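Local coordinates for putative ABC-transporter ATP-binding protein (Alicyclobacillus acidocaldarius, PDB 1Z47) that probably serves as the ATP-hydrolysing, nucleotide-binding subunit of a sulfate-importing ABC transporter, at residues B[102-107]-B[152-157]; B[208-213]-B[231-236]; B[224-229]-B[240-245]. All coordinates share one frame; numbering follows the deposited sequence.

Interaction 1: B[102-107]-B[152-157]; sequences MTVYDN and QRVALA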
ATOM      1  N   MET B 102     -12.190 -18.253 -24.480  1.00 47.85           N
ATOM      2  CA  MET B 102     -12.538 -19.516 -23.853  1.00 45.37           C
ATOM      3  C   MET B 102     -13.332 -19.174 -22.600  1.00 40.14           C
ATOM      4  O   MET B 102     -13.062 -18.160 -21.947  1.00 37.41           O
ATOM      5  CB  MET B 102     -11.270 -20.232 -23.414  1.00 44.77           C
ATOM      6  CG  MET B 102     -11.084 -21.616 -23.938  1.00 53.71           C
ATOM      7  SD  MET B 102      -9.488 -22.237 -23.336  1.00 56.60           S
ATOM      8  CE  MET B 102      -8.456 -21.739 -24.752  1.00 58.55           C
ATOM      9  N   THR B 103     -14.301 -20.012 -22.263  1.00 35.69           N
ATOM     10  CA  THR B 103     -15.069 -19.793 -21.053  1.00 33.96           C
ATOM     11  C   THR B 103     -14.156 -20.073 -19.851  1.00 30.91           C
ATOM     12  O   THR B 103     -13.053 -20.608 -19.982  1.00 27.75           O
ATOM     13  CB  THR B 103     -16.254 -20.752 -20.950  1.00 33.84           C
ATOM     14  OG1 THR B 103     -15.772 -22.106 -21.012  1.00 37.36           O
ATOM     15  CG2 THR B 103     -17.271 -20.475 -22.073  1.00 42.13           C
ATOM     16  N   VAL B 104     -14.641 -19.672 -18.694  1.00 28.27           N
ATOM     17  CA  VAL B 104     -13.956 -19.884 -17.453  1.00 29.86           C
ATOM     18  C   VAL B 104     -13.694 -21.378 -17.335  1.00 30.69           C
ATOM     19  O   VAL B 104     -12.558 -21.804 -17.085  1.00 32.79           O
ATOM     20  CB  VAL B 104     -14.822 -19.377 -16.319  1.00 25.55           C
ATOM     21  CG1 VAL B 104     -14.281 -19.869 -14.959  1.00 31.98           C
ATOM     22  CG2 VAL B 104     -14.862 -17.826 -16.384  1.00 28.97           C
ATOM     23  N   TYR B 105     -14.721 -22.182 -17.566  1.00 29.49           N
ATOM     24  CA  TYR B 105     -14.557 -23.640 -17.470  1.00 32.21           C
ATOM     25  C   TYR B 105     -13.397 -24.147 -18.323  1.00 34.47           C
ATOM     26  O   TYR B 105     -12.567 -24.960 -17.881  1.00 33.73           O
ATOM     27  CB  TYR B 105     -15.833 -24.357 -17.924  1.00 30.61           C
ATOM     28  CG  TYR B 105     -15.734 -25.872 -17.856  1.00 35.58           C
ATOM     29  CD1 TYR B 105     -16.333 -26.583 -16.817  1.00 39.98           C
ATOM     30  CD2 TYR B 105     -15.046 -26.591 -18.830  1.00 42.92           C
ATOM     31  CE1 TYR B 105     -16.256 -27.982 -16.751  1.00 39.93           C
ATOM     32  CE2 TYR B 105     -14.959 -27.978 -18.774  1.00 44.41           C
ATOM     33  CZ  TYR B 105     -15.570 -28.666 -17.730  1.00 44.09           C
ATOM     34  OH  TYR B 105     -15.490 -30.041 -17.672  1.00 51.59           O
ATOM     35  N   ASP B 106     -13.341 -23.697 -19.562  1.00 37.15           N
ATOM     36  CA  ASP B 106     -12.293 -24.181 -20.451  1.00 42.13           C
ATOM     37  C   ASP B 106     -10.925 -23.620 -20.128  1.00 45.43           C
ATOM     38  O   ASP B 106      -9.916 -24.295 -20.345  1.00 43.73           O
ATOM     39  CB  ASP B 106     -12.674 -23.917 -21.906  1.00 42.84           C
ATOM     40  CG  ASP B 106     -13.791 -24.820 -22.368  1.00 44.55           C
ATOM     41  OD1 ASP B 106     -14.036 -25.845 -21.697  1.00 51.04           O
ATOM     42  OD2 ASP B 106     -14.419 -24.524 -23.399  1.00 46.93           O
ATOM     43  N   ASN B 107     -10.888 -22.399 -19.600  1.00 42.54           N
ATOM     44  CA  ASN B 107      -9.617 -21.794 -19.211  1.00 46.79           C
ATOM     45  C   ASN B 107      -9.000 -22.642 -18.110  1.00 47.24           C
ATOM     46  O   ASN B 107      -7.805 -22.934 -18.136  1.00 47.77           O
ATOM     47  CB  ASN B 107      -9.829 -20.383 -18.676  1.00 44.46           C
ATOM     48  CG  ASN B 107      -9.508 -19.323 -19.702  1.00 50.40           C
ATOM     49  OD1 ASN B 107      -8.341 -18.992 -19.925  1.00 47.33           O
ATOM     50  ND2 ASN B 107     -10.542 -18.791 -20.347  1.00 44.38           N
ATOM     51  N   GLN B 152      -8.631 -12.960 -11.716  1.00 37.19           N
ATOM     52  CA  GLN B 152      -7.469 -13.477 -10.968  1.00 37.70           C
ATOM     53  C   GLN B 152      -7.853 -14.806 -10.313  1.00 37.28           C
ATOM     54  O   GLN B 152      -7.032 -15.708 -10.204  1.00 38.95           O
ATOM     55  CB  GLN B 152      -7.025 -12.494  -9.876  1.00 36.78           C
ATOM     56  CG  GLN B 152      -6.404 -11.213 -10.395  1.00 39.16           C
ATOM     57  CD  GLN B 152      -5.289 -11.477 -11.386  1.00 42.95           C
ATOM     58  OE1 GLN B 152      -4.440 -12.345 -11.167  1.00 49.85           O
ATOM     59  NE2 GLN B 152      -5.287 -10.728 -12.490  1.00 42.21           N
ATOM     60  N   ARG B 153      -9.096 -14.930  -9.857  1.00 37.86           N
ATOM     61  CA  ARG B 153      -9.490 -16.201  -9.263  1.00 39.42           C
ATOM     62  C   ARG B 153      -9.425 -17.291 -10.340  1.00 39.50           C
ATOM     63  O   ARG B 153      -9.025 -18.432 -10.071  1.00 41.00           O
ATOM     64  CB  ARG B 153     -10.899 -16.129  -8.658  1.00 41.85           C
ATOM     65  CG  ARG B 153     -11.043 -15.079  -7.557  1.00 39.59           C
ATOM     66  CD  ARG B 153     -12.058 -15.476  -6.474  1.00 43.82           C
ATOM     67  NE  ARG B 153     -13.428 -15.654  -6.964  1.00 45.68           N
ATOM     68  CZ  ARG B 153     -14.307 -14.678  -7.182  1.00 49.39           C
ATOM     69  NH1 ARG B 153     -15.523 -14.981  -7.624  1.00 54.52           N
ATOM     70  NH2 ARG B 153     -13.996 -13.407  -6.952  1.00 48.75           N
ATOM     71  N   VAL B 154      -9.783 -16.945 -11.570  1.00 35.96           N
ATOM     72  CA  VAL B 154      -9.759 -17.924 -12.653  1.00 33.62           C
ATOM     73  C   VAL B 154      -8.321 -18.322 -12.992  1.00 35.78           C
ATOM     74  O   VAL B 154      -8.036 -19.486 -13.245  1.00 32.38           O
ATOM     75  CB  VAL B 154     -10.488 -17.387 -13.937  1.00 32.36           C
ATOM     76  CG1 VAL B 154     -10.401 -18.410 -15.065  1.00 38.96           C
ATOM     77  CG2 VAL B 154     -11.960 -17.097 -13.630  1.00 31.16           C
ATOM     78  N   ALA B 155      -7.411 -17.355 -12.973  1.00 34.94           N
ATOM     79  CA  ALA B 155      -6.008 -17.620 -13.273  1.00 35.46           C
ATOM     80  C   ALA B 155      -5.418 -18.566 -12.219  1.00 33.61           C
ATOM     81  O   ALA B 155      -4.650 -19.478 -12.536  1.00 40.35           O
ATOM     82  CB  ALA B 155      -5.213 -16.273 -13.318  1.00 40.13           C
ATOM     83  N   LEU B 156      -5.772 -18.357 -10.960  1.00 35.13           N
ATOM     84  CA  LEU B 156      -5.270 -19.235  -9.908  1.00 36.41           C
ATOM     85  C   LEU B 156      -5.855 -20.645 -10.101  1.00 39.99           C
ATOM     86  O   LEU B 156      -5.170 -21.650  -9.857  1.00 37.92           O
ATOM     87  CB  LEU B 156      -5.628 -18.685  -8.517  1.00 36.98           C
ATOM     88  CG  LEU B 156      -5.214 -19.513  -7.289  1.00 41.03           C
ATOM     89  CD1 LEU B 156      -3.707 -19.776  -7.304  1.00 40.17           C
ATOM     90  CD2 LEU B 156      -5.605 -18.763  -6.014  1.00 39.75           C
ATOM     91  N   ALA B 157      -7.105 -20.732 -10.562  1.00 37.16           N
ATOM     92  CA  ALA B 157      -7.729 -22.047 -10.787  1.00 37.17           C
ATOM     93  C   ALA B 157      -7.010 -22.818 -11.917  1.00 36.86           C
ATOM     94  O   ALA B 157      -6.732 -24.020 -11.784  1.00 39.65           O
ATOM     95  CB  ALA B 157      -9.233 -21.874 -11.110  1.00 32.45           C
TER

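Interaction 2: B[208-213]-B[231-236]; sequences EALEVA and EEVYEK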
ATOM      1  N   GLU B 208       2.739  -6.279   2.821  1.00 33.08           N
ATOM      2  CA  GLU B 208       2.154  -7.457   2.184  1.00 36.19           C
ATOM      3  C   GLU B 208       2.904  -8.721   2.621  1.00 39.14           C
ATOM      4  O   GLU B 208       2.295  -9.765   2.877  1.00 34.67           O
ATOM      5  CB  GLU B 208       2.221  -7.340   0.663  1.00 38.08           C
ATOM      6  CG  GLU B 208       1.749  -8.589  -0.053  1.00 42.63           C
ATOM      7  CD  GLU B 208       1.846  -8.502  -1.574  1.00 50.87           C
ATOM      8  OE1 GLU B 208       2.763  -7.828  -2.097  1.00 50.79           O
ATOM      9  OE2 GLU B 208       1.003  -9.134  -2.253  1.00 57.01           O
ATOM     10  N   ALA B 209       4.226  -8.622   2.699  1.00 35.28           N
ATOM     11  CA  ALA B 209       5.031  -9.770   3.105  1.00 40.12           C
ATOM     12  C   ALA B 209       4.698 -10.207   4.543  1.00 36.98           C
ATOM     13  O   ALA B 209       4.508 -11.386   4.806  1.00 40.15           O
ATOM     14  CB  ALA B 209       6.522  -9.443   2.966  1.00 38.73           C
ATOM     15  N   LEU B 210       4.623  -9.265   5.468  1.00 35.25           N
ATOM     16  CA  LEU B 210       4.310  -9.613   6.857  1.00 37.52           C
ATOM     17  C   LEU B 210       2.922 -10.220   6.976  1.00 40.28           C
ATOM     18  O   LEU B 210       2.677 -11.114   7.795  1.00 36.20           O
ATOM     19  CB  LEU B 210       4.349  -8.379   7.769  1.00 32.37           C
ATOM     20  CG  LEU B 210       5.670  -7.619   7.962  1.00 37.82           C
ATOM     21  CD1 LEU B 210       5.378  -6.331   8.755  1.00 38.24           C
ATOM     22  CD2 LEU B 210       6.701  -8.483   8.688  1.00 33.17           C
ATOM     23  N   GLU B 211       2.008  -9.709   6.164  1.00 39.21           N
ATOM     24  CA  GLU B 211       0.633 -10.159   6.206  1.00 39.98           C
ATOM     25  C   GLU B 211       0.353 -11.584   5.761  1.00 42.44           C
ATOM     26  O   GLU B 211      -0.436 -12.292   6.401  1.00 43.66           O
ATOM     27  CB  GLU B 211      -0.233  -9.239   5.371  1.00 43.84           C
ATOM     28  CG  GLU B 211      -1.611  -9.814   5.152  1.00 48.33           C
ATOM     29  CD  GLU B 211      -2.694  -9.011   5.815  1.00 51.15           C
ATOM     30  OE1 GLU B 211      -2.439  -8.377   6.866  1.00 57.74           O
ATOM     31  OE2 GLU B 211      -3.816  -9.033   5.281  1.00 54.41           O
ATOM     32  N   VAL B 212       0.967 -12.013   4.663  1.00 38.57           N
ATOM     33  CA  VAL B 212       0.665 -13.347   4.175  1.00 40.71           C
ATOM     34  C   VAL B 212       1.758 -14.398   4.213  1.00 39.47           C
ATOM     35  O   VAL B 212       1.447 -15.578   4.149  1.00 38.59           O
ATOM     36  CB  VAL B 212       0.100 -13.296   2.723  1.00 42.24           C
ATOM     37  CG1 VAL B 212      -1.116 -12.365   2.657  1.00 45.85           C
ATOM     38  CG2 VAL B 212       1.157 -12.835   1.774  1.00 36.66           C
ATOM     39  N   ALA B 213       3.021 -14.003   4.341  1.00 37.57           N
ATOM     40  CA  ALA B 213       4.091 -15.011   4.324  1.00 36.57           C
ATOM     41  C   ALA B 213       4.388 -15.735   5.635  1.00 33.14           C
ATOM     42  O   ALA B 213       4.254 -15.163   6.729  1.00 34.94           O
ATOM     43  CB  ALA B 213       5.371 -14.386   3.786  1.00 36.26           C
ATOM     44  N   GLU B 231       7.797 -11.862  12.443  1.00 47.26           N
ATOM     45  CA  GLU B 231       8.227 -11.347  13.724  1.00 44.82           C
ATOM     46  C   GLU B 231       9.745 -11.286  13.761  1.00 42.95           C
ATOM     47  O   GLU B 231      10.310 -10.302  14.224  1.00 46.36           O
ATOM     48  CB  GLU B 231       7.702 -12.210  14.869  1.00 47.86           C
ATOM     49  CG  GLU B 231       7.919 -11.541  16.213  1.00 57.78           C
ATOM     50  CD  GLU B 231       7.409 -12.359  17.376  1.00 62.38           C
ATOM     51  OE1 GLU B 231       7.681 -11.964  18.536  1.00 62.07           O
ATOM     52  OE2 GLU B 231       6.739 -13.384  17.128  1.00 63.14           O
ATOM     53  N   GLU B 232      10.395 -12.326  13.246  1.00 39.78           N
ATOM     54  CA  GLU B 232      11.839 -12.358  13.221  1.00 44.28           C
ATOM     55  C   GLU B 232      12.413 -11.141  12.488  1.00 45.43           C
ATOM     56  O   GLU B 232      13.184 -10.369  13.073  1.00 41.94           O
ATOM     57  CB  GLU B 232      12.330 -13.664  12.580  1.00 46.51           C
ATOM     58  CG  GLU B 232      12.353 -14.820  13.592  1.00 49.70           C
ATOM     59  CD  GLU B 232      12.601 -16.198  12.993  1.00 50.84           C
ATOM     60  OE1 GLU B 232      12.678 -17.159  13.793  1.00 53.60           O
ATOM     61  OE2 GLU B 232      12.714 -16.337  11.753  1.00 45.91           O
ATOM     62  N   VAL B 233      12.017 -10.948  11.229  1.00 38.63           N
ATOM     63  CA  VAL B 233      12.554  -9.824  10.462  1.00 40.39           C
ATOM     64  C   VAL B 233      12.179  -8.449  11.005  1.00 38.41           C
ATOM     65  O   VAL B 233      12.919  -7.492  10.794  1.00 40.04           O
ATOM     66  CB  VAL B 233      12.169  -9.912   8.966  1.00 39.22           C
ATOM     67  CG1 VAL B 233      12.802 -11.143   8.361  1.00 38.50           C
ATOM     68  CG2 VAL B 233      10.648  -9.932   8.805  1.00 35.84           C
ATOM     69  N   TYR B 234      11.061  -8.350  11.726  1.00 36.76           N
ATOM     70  CA  TYR B 234      10.618  -7.077  12.288  1.00 38.54           C
ATOM     71  C   TYR B 234      11.251  -6.751  13.643  1.00 41.15           C
ATOM     72  O   TYR B 234      11.687  -5.617  13.880  1.00 35.88           O
ATOM     73  CB  TYR B 234       9.089  -7.064  12.461  1.00 31.40           C
ATOM     74  CG  TYR B 234       8.501  -5.728  12.911  1.00 36.70           C
ATOM     75  CD1 TYR B 234       7.979  -4.812  11.988  1.00 35.71           C
ATOM     76  CD2 TYR B 234       8.439  -5.394  14.261  1.00 39.26           C
ATOM     77  CE1 TYR B 234       7.410  -3.599  12.411  1.00 41.04           C
ATOM     78  CE2 TYR B 234       7.873  -4.197  14.686  1.00 41.63           C
ATOM     79  CZ  TYR B 234       7.360  -3.305  13.764  1.00 34.60           C
ATOM     80  OH  TYR B 234       6.781  -2.143  14.216  1.00 39.23           O
ATOM     81  N   GLU B 235      11.278  -7.737  14.537  1.00 40.10           N
ATOM     82  CA  GLU B 235      11.825  -7.515  15.869  1.00 43.90           C
ATOM     83  C   GLU B 235      13.320  -7.792  16.003  1.00 42.82           C
ATOM     84  O   GLU B 235      13.978  -7.183  16.844  1.00 45.03           O
ATOM     85  CB  GLU B 235      11.035  -8.338  16.893  1.00 44.57           C
ATOM     86  CG  GLU B 235       9.549  -7.961  16.957  1.00 49.12           C
ATOM     87  CD  GLU B 235       9.284  -6.593  17.579  1.00 54.28           C
ATOM     88  OE1 GLU B 235      10.147  -5.690  17.480  1.00 58.93           O
ATOM     89  OE2 GLU B 235       8.192  -6.409  18.162  1.00 57.62           O
ATOM     90  N   LYS B 236      13.848  -8.690  15.171  1.00 38.50           N
ATOM     91  CA  LYS B 236      15.261  -9.045  15.191  1.00 39.03           C
ATOM     92  C   LYS B 236      15.924  -8.895  13.811  1.00 35.93           C
ATOM     93  O   LYS B 236      16.457  -9.851  13.247  1.00 32.73           O
ATOM     94  CB  LYS B 236      15.428 -10.476  15.721  1.00 42.72           C
ATOM     95  CG  LYS B 236      14.835 -10.643  17.127  1.00 47.38           C
ATOM     96  CD  LYS B 236      15.127 -12.019  17.739  1.00 55.06           C
ATOM     97  CE  LYS B 236      14.210 -13.104  17.186  1.00 61.24           C
ATOM     98  NZ  LYS B 236      14.524 -14.465  17.724  1.00 58.25           N
TER

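Interaction 3: B[224-229]-B[240-245]; sequences VEQFGT and LFVASF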
ATOM      1  N   VAL B 224      20.933 -12.390  -0.080  1.00 37.34           N
ATOM      2  CA  VAL B 224      19.928 -12.615   0.930  1.00 39.14           C
ATOM      3  C   VAL B 224      20.386 -11.921   2.216  1.00 43.30           C
ATOM      4  O   VAL B 224      21.402 -12.289   2.804  1.00 44.43           O
ATOM      5  CB  VAL B 224      19.761 -14.116   1.207  1.00 36.57           C
ATOM      6  CG1 VAL B 224      18.801 -14.339   2.340  1.00 36.20           C
ATOM      7  CG2 VAL B 224      19.293 -14.808  -0.046  1.00 38.60           C
ATOM      8  N   GLU B 225      19.634 -10.921   2.658  1.00 38.46           N
ATOM      9  CA  GLU B 225      19.963 -10.191   3.868  1.00 42.92           C
ATOM     10  C   GLU B 225      19.504 -10.980   5.082  1.00 43.68           C
ATOM     11  O   GLU B 225      20.187 -11.025   6.103  1.00 46.37           O
ATOM     12  CB  GLU B 225      19.283  -8.822   3.858  1.00 40.96           C
ATOM     13  CG  GLU B 225      19.766  -7.902   2.743  1.00 45.20           C
ATOM     14  CD  GLU B 225      21.080  -7.225   3.086  1.00 41.01           C
ATOM     15  OE1 GLU B 225      21.209  -6.798   4.238  1.00 43.02           O
ATOM     16  OE2 GLU B 225      21.965  -7.110   2.211  1.00 48.81           O
ATOM     17  N   GLN B 226      18.330 -11.592   4.978  1.00 42.32           N
ATOM     18  CA  GLN B 226      17.786 -12.387   6.077  1.00 39.70           C
ATOM     19  C   GLN B 226      16.632 -13.240   5.558  1.00 39.23           C
ATOM     20  O   GLN B 226      16.013 -12.924   4.543  1.00 39.48           O
ATOM     21  CB  GLN B 226      17.328 -11.478   7.233  1.00 38.20           C
ATOM     22  CG  GLN B 226      16.615 -12.200   8.382  1.00 38.60           C
ATOM     23  CD  GLN B 226      16.514 -11.378   9.652  1.00 42.81           C
ATOM     24  OE1 GLN B 226      16.518 -10.139   9.625  1.00 43.00           O
ATOM     25  NE2 GLN B 226      16.401 -12.063  10.779  1.00 43.73           N
ATOM     26  N   PHE B 227      16.374 -14.336   6.245  1.00 38.01           N
ATOM     27  CA  PHE B 227      15.306 -15.248   5.869  1.00 41.98           C
ATOM     28  C   PHE B 227      14.691 -15.683   7.187  1.00 43.24           C
ATOM     29  O   PHE B 227      15.266 -16.488   7.913  1.00 45.95           O
ATOM     30  CB  PHE B 227      15.910 -16.426   5.091  1.00 44.25           C
ATOM     31  CG  PHE B 227      14.892 -17.397   4.545  1.00 45.81           C
ATOM     32  CD1 PHE B 227      13.649 -16.952   4.079  1.00 46.33           C
ATOM     33  CD2 PHE B 227      15.190 -18.757   4.474  1.00 47.20           C
ATOM     34  CE1 PHE B 227      12.717 -17.855   3.550  1.00 47.40           C
ATOM     35  CE2 PHE B 227      14.264 -19.666   3.949  1.00 50.62           C
ATOM     36  CZ  PHE B 227      13.025 -19.209   3.487  1.00 49.80           C
ATOM     37  N   GLY B 228      13.545 -15.101   7.524  1.00 41.39           N
ATOM     38  CA  GLY B 228      12.896 -15.424   8.776  1.00 41.51           C
ATOM     39  C   GLY B 228      11.410 -15.112   8.798  1.00 44.27           C
ATOM     40  O   GLY B 228      10.847 -14.645   7.803  1.00 41.44           O
ATOM     41  N   THR B 229      10.771 -15.371   9.939  1.00 40.59           N
ATOM     42  CA  THR B 229       9.352 -15.109  10.088  1.00 41.58           C
ATOM     43  C   THR B 229       9.107 -13.614  10.174  1.00 44.10           C
ATOM     44  O   THR B 229      10.029 -12.843  10.421  1.00 42.54           O
ATOM     45  CB  THR B 229       8.802 -15.691  11.369  1.00 40.37           C
ATOM     46  OG1 THR B 229       9.362 -14.973  12.468  1.00 40.37           O
ATOM     47  CG2 THR B 229       9.131 -17.194  11.486  1.00 42.46           C
ATOM     48  N   LEU B 240      21.108  -3.473   8.984  1.00 33.09           N
ATOM     49  CA  LEU B 240      20.481  -2.174   8.958  1.00 34.92           C
ATOM     50  C   LEU B 240      19.468  -2.158   7.811  1.00 33.78           C
ATOM     51  O   LEU B 240      18.399  -1.545   7.928  1.00 34.83           O
ATOM     52  CB  LEU B 240      21.537  -1.084   8.752  1.00 33.21           C
ATOM     53  CG  LEU B 240      21.022   0.328   8.475  1.00 33.36           C
ATOM     54  CD1 LEU B 240      20.193   0.857   9.653  1.00 32.98           C
ATOM     55  CD2 LEU B 240      22.243   1.237   8.250  1.00 36.90           C
ATOM     56  N   PHE B 241      19.799  -2.830   6.708  1.00 34.92           N
ATOM     57  CA  PHE B 241      18.872  -2.849   5.573  1.00 37.95           C
ATOM     58  C   PHE B 241      17.534  -3.474   5.967  1.00 35.83           C
ATOM     59  O   PHE B 241      16.480  -2.919   5.641  1.00 34.65           O
ATOM     60  CB  PHE B 241      19.415  -3.620   4.351  1.00 35.06           C
ATOM     61  CG  PHE B 241      18.479  -3.576   3.177  1.00 35.37           C
ATOM     62  CD1 PHE B 241      18.360  -2.413   2.418  1.00 36.82           C
ATOM     63  CD2 PHE B 241      17.629  -4.646   2.898  1.00 34.40           C
ATOM     64  CE1 PHE B 241      17.410  -2.304   1.405  1.00 38.81           C
ATOM     65  CE2 PHE B 241      16.658  -4.550   1.870  1.00 35.51           C
ATOM     66  CZ  PHE B 241      16.551  -3.384   1.132  1.00 38.85           C
ATOM     67  N   VAL B 242      17.571  -4.624   6.646  1.00 31.46           N
ATOM     68  CA  VAL B 242      16.329  -5.280   7.073  1.00 34.69           C
ATOM     69  C   VAL B 242      15.595  -4.357   8.038  1.00 32.84           C
ATOM     70  O   VAL B 242      14.384  -4.159   7.940  1.00 35.97           O
ATOM     71  CB  VAL B 242      16.576  -6.660   7.789  1.00 36.43           C
ATOM     72  CG1 VAL B 242      15.233  -7.270   8.225  1.00 34.88           C
ATOM     73  CG2 VAL B 242      17.296  -7.626   6.848  1.00 30.08           C
ATOM     74  N   ALA B 243      16.345  -3.744   8.946  1.00 34.30           N
ATOM     75  CA  ALA B 243      15.753  -2.845   9.917  1.00 29.26           C
ATOM     76  C   ALA B 243      15.063  -1.642   9.277  1.00 30.09           C
ATOM     77  O   ALA B 243      14.030  -1.174   9.755  1.00 34.15           O
ATOM     78  CB  ALA B 243      16.832  -2.382  10.919  1.00 36.06           C
ATOM     79  N   SER B 244      15.638  -1.146   8.190  1.00 30.89           N
ATOM     80  CA  SER B 244      15.097   0.012   7.501  1.00 32.32           C
ATOM     81  C   SER B 244      14.099  -0.343   6.402  1.00 30.20           C
ATOM     82  O   SER B 244      13.380   0.520   5.929  1.00 35.03           O
ATOM     83  CB  SER B 244      16.249   0.806   6.880  1.00 34.91           C
ATOM     84  OG  SER B 244      17.297   0.916   7.806  1.00 41.77           O
ATOM     85  N   PHE B 245      14.052  -1.604   5.992  1.00 30.22           N
ATOM     86  CA  PHE B 245      13.142  -1.996   4.915  1.00 33.64           C
ATOM     87  C   PHE B 245      11.845  -2.655   5.409  1.00 34.24           C
ATOM     88  O   PHE B 245      10.844  -2.628   4.699  1.00 37.15           O
ATOM     89  CB  PHE B 245      13.872  -2.930   3.932  1.00 30.86           C
ATOM     90  CG  PHE B 245      13.238  -3.007   2.567  1.00 34.39           C
ATOM     91  CD1 PHE B 245      13.230  -1.899   1.718  1.00 32.99           C
ATOM     92  CD2 PHE B 245      12.644  -4.187   2.126  1.00 33.52           C
ATOM     93  CE1 PHE B 245      12.640  -1.962   0.442  1.00 34.48           C
ATOM     94  CE2 PHE B 245      12.049  -4.256   0.853  1.00 35.37           C
ATOM     95  CZ  PHE B 245      12.050  -3.138   0.014  1.00 33.44           C
TER

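Interaction 1: B[102-107]-B[152-157]
V104 lays its two methyls against those of V154, and the side chains meet at an oblique angle. CG1 of V104 is 3.9 Å from CG2 of V154 and nearly as close to the other methyl, CG1 of V154, at 4.1 Å. In V154, CG1 lies opposite the backbone N (chi1 178°), which sets it between V104 CG1 and CB of N107, the latter 4.2 Å away. One valine of helix 148-160 is thus touched by V104 and N107, a turn apart, and by V108 of the same short helix, 104-109. Only the aliphatic root of N107 takes part. Its amide is turned back into its own turn, where ND2 donates to T103 O at 3.1 Å from above the carbonyl plane, while OD1 accepts from the backbone N of F99. T103 O also receives N107 N, so both nitrogens of this asparagine converge on one carbonyl. T103 is the N-cap as well: its OG1 accepts from D106 N at 3.2 Å, a nearly straight bond. The pair belongs to the helical subdomain of the ABC ATPase fold, where helix 148-160 begins within the LSGGQ signature sequence. V104 also rests on L130 of helix 119-132 and on L146, and on another flank of helix 148-160 R153 and L156 pack on helix 178-195.

Interaction 2: B[208-213]-B[231-236]
L210 reaches from helix 206-212 to V233 and Y234 on helix 230-235, joining two short helices in the C-terminal part of the ABC ATPase domain. Helix 206-212 follows strand 198-203 of the central sheet, whereas helix 230-235 comes after the outermost strand, 223-228. The better-packed part is buried and consists of a single leucine split between two neighbours, at moderate distances. Its CD2 meets CG2 of V233 at 4.2 Å, and its CD1 approaches CD1 of the Y234 ring obliquely, at 4.4 Å. CD1 of L210 continues the chain outward, anti to CA (chi2 172°), so the fork opens over both residues at once. I246 adds apolar cover to L210 and Y234, and F308 of the second subunit packs on L210 while meeting the Y234 ring edge-to-face. The nearest CA atoms, of L210 and E231, are 8.1 Å apart, and side chains rather than backbone bridge the interval.

Away from this apolar centre the outer side of helix 230-235 is charged, and its solvent side lies at the end of the helix, where K236 is exposed. E231 and E235 form salt bridges with R334 of the second subunit, as does E211 of the first helix with K309 of that subunit. Beyond L210, the Y234 ring has a cation-pi contact with R285, and its OH is hydrogen-bonded to K287 NZ.

Interaction 3: B[224-229]-B[240-245]
The outermost strand of the mixed ATPase sheet, 223-228, is covered here by helix 240-245, which crosses it at 64° with the short axes 8.4 Å apart. V242 fits against two consecutive strand residues: its CG2 lies 3.8 Å from CB of E225, and its CG1 lies 3.4 Å from OE1 of Q226. That two neighbours point to the same side follows from a classic beta bulge: E225, with helix-like backbone angles, and Q226 both bond to V218 of strand 215-220. From the bulge the two side chains diverge. Q226 runs out extended, crossing V242 at about a right angle, and its OE1 accepts from the backbone N of G238. E225 instead bends at chi2 (-80°), bringing CG to 3.9 Å from CD2 of the F241 ring and OE1 to 3.7 Å from CB of F241. The same OE1 is hydrogen-bonded to T239 OG1, which tethers the carboxylate beside the start of the helix. F241 also stacks on H220 and touches P49, which lies within the probable Walker A loop. One turn later, F245 places its CB 3.8 Å above the F241 ring plane, offset toward the rim, and packs on Q179 of the second subunit.

How the interactions relate
Interactions 1 and 2 are buried contacts between helices and rely on apolar side-chain atoms, chiefly methyls in interaction 1 and methyls with a tyrosine ring in interaction 2; interaction 3 is only partly buried, sets a helix on a sheet edge, and mixes polar chain ends with apolar ones. Interaction 1 stands apart in the helical subdomain, its centre about 32 Å from that of interaction 2. Interactions 2 and 3 interlock along the chain, their centres about 10 Å apart. Helix 230-235 touches both elements of interaction 3: V233 O is 3.5 Å from V242 CG1, and V233 CG1 is 3.9 Å from Q226 CD. Interactions 2 and 3 both touch the second subunit, whereas interaction 1 does not.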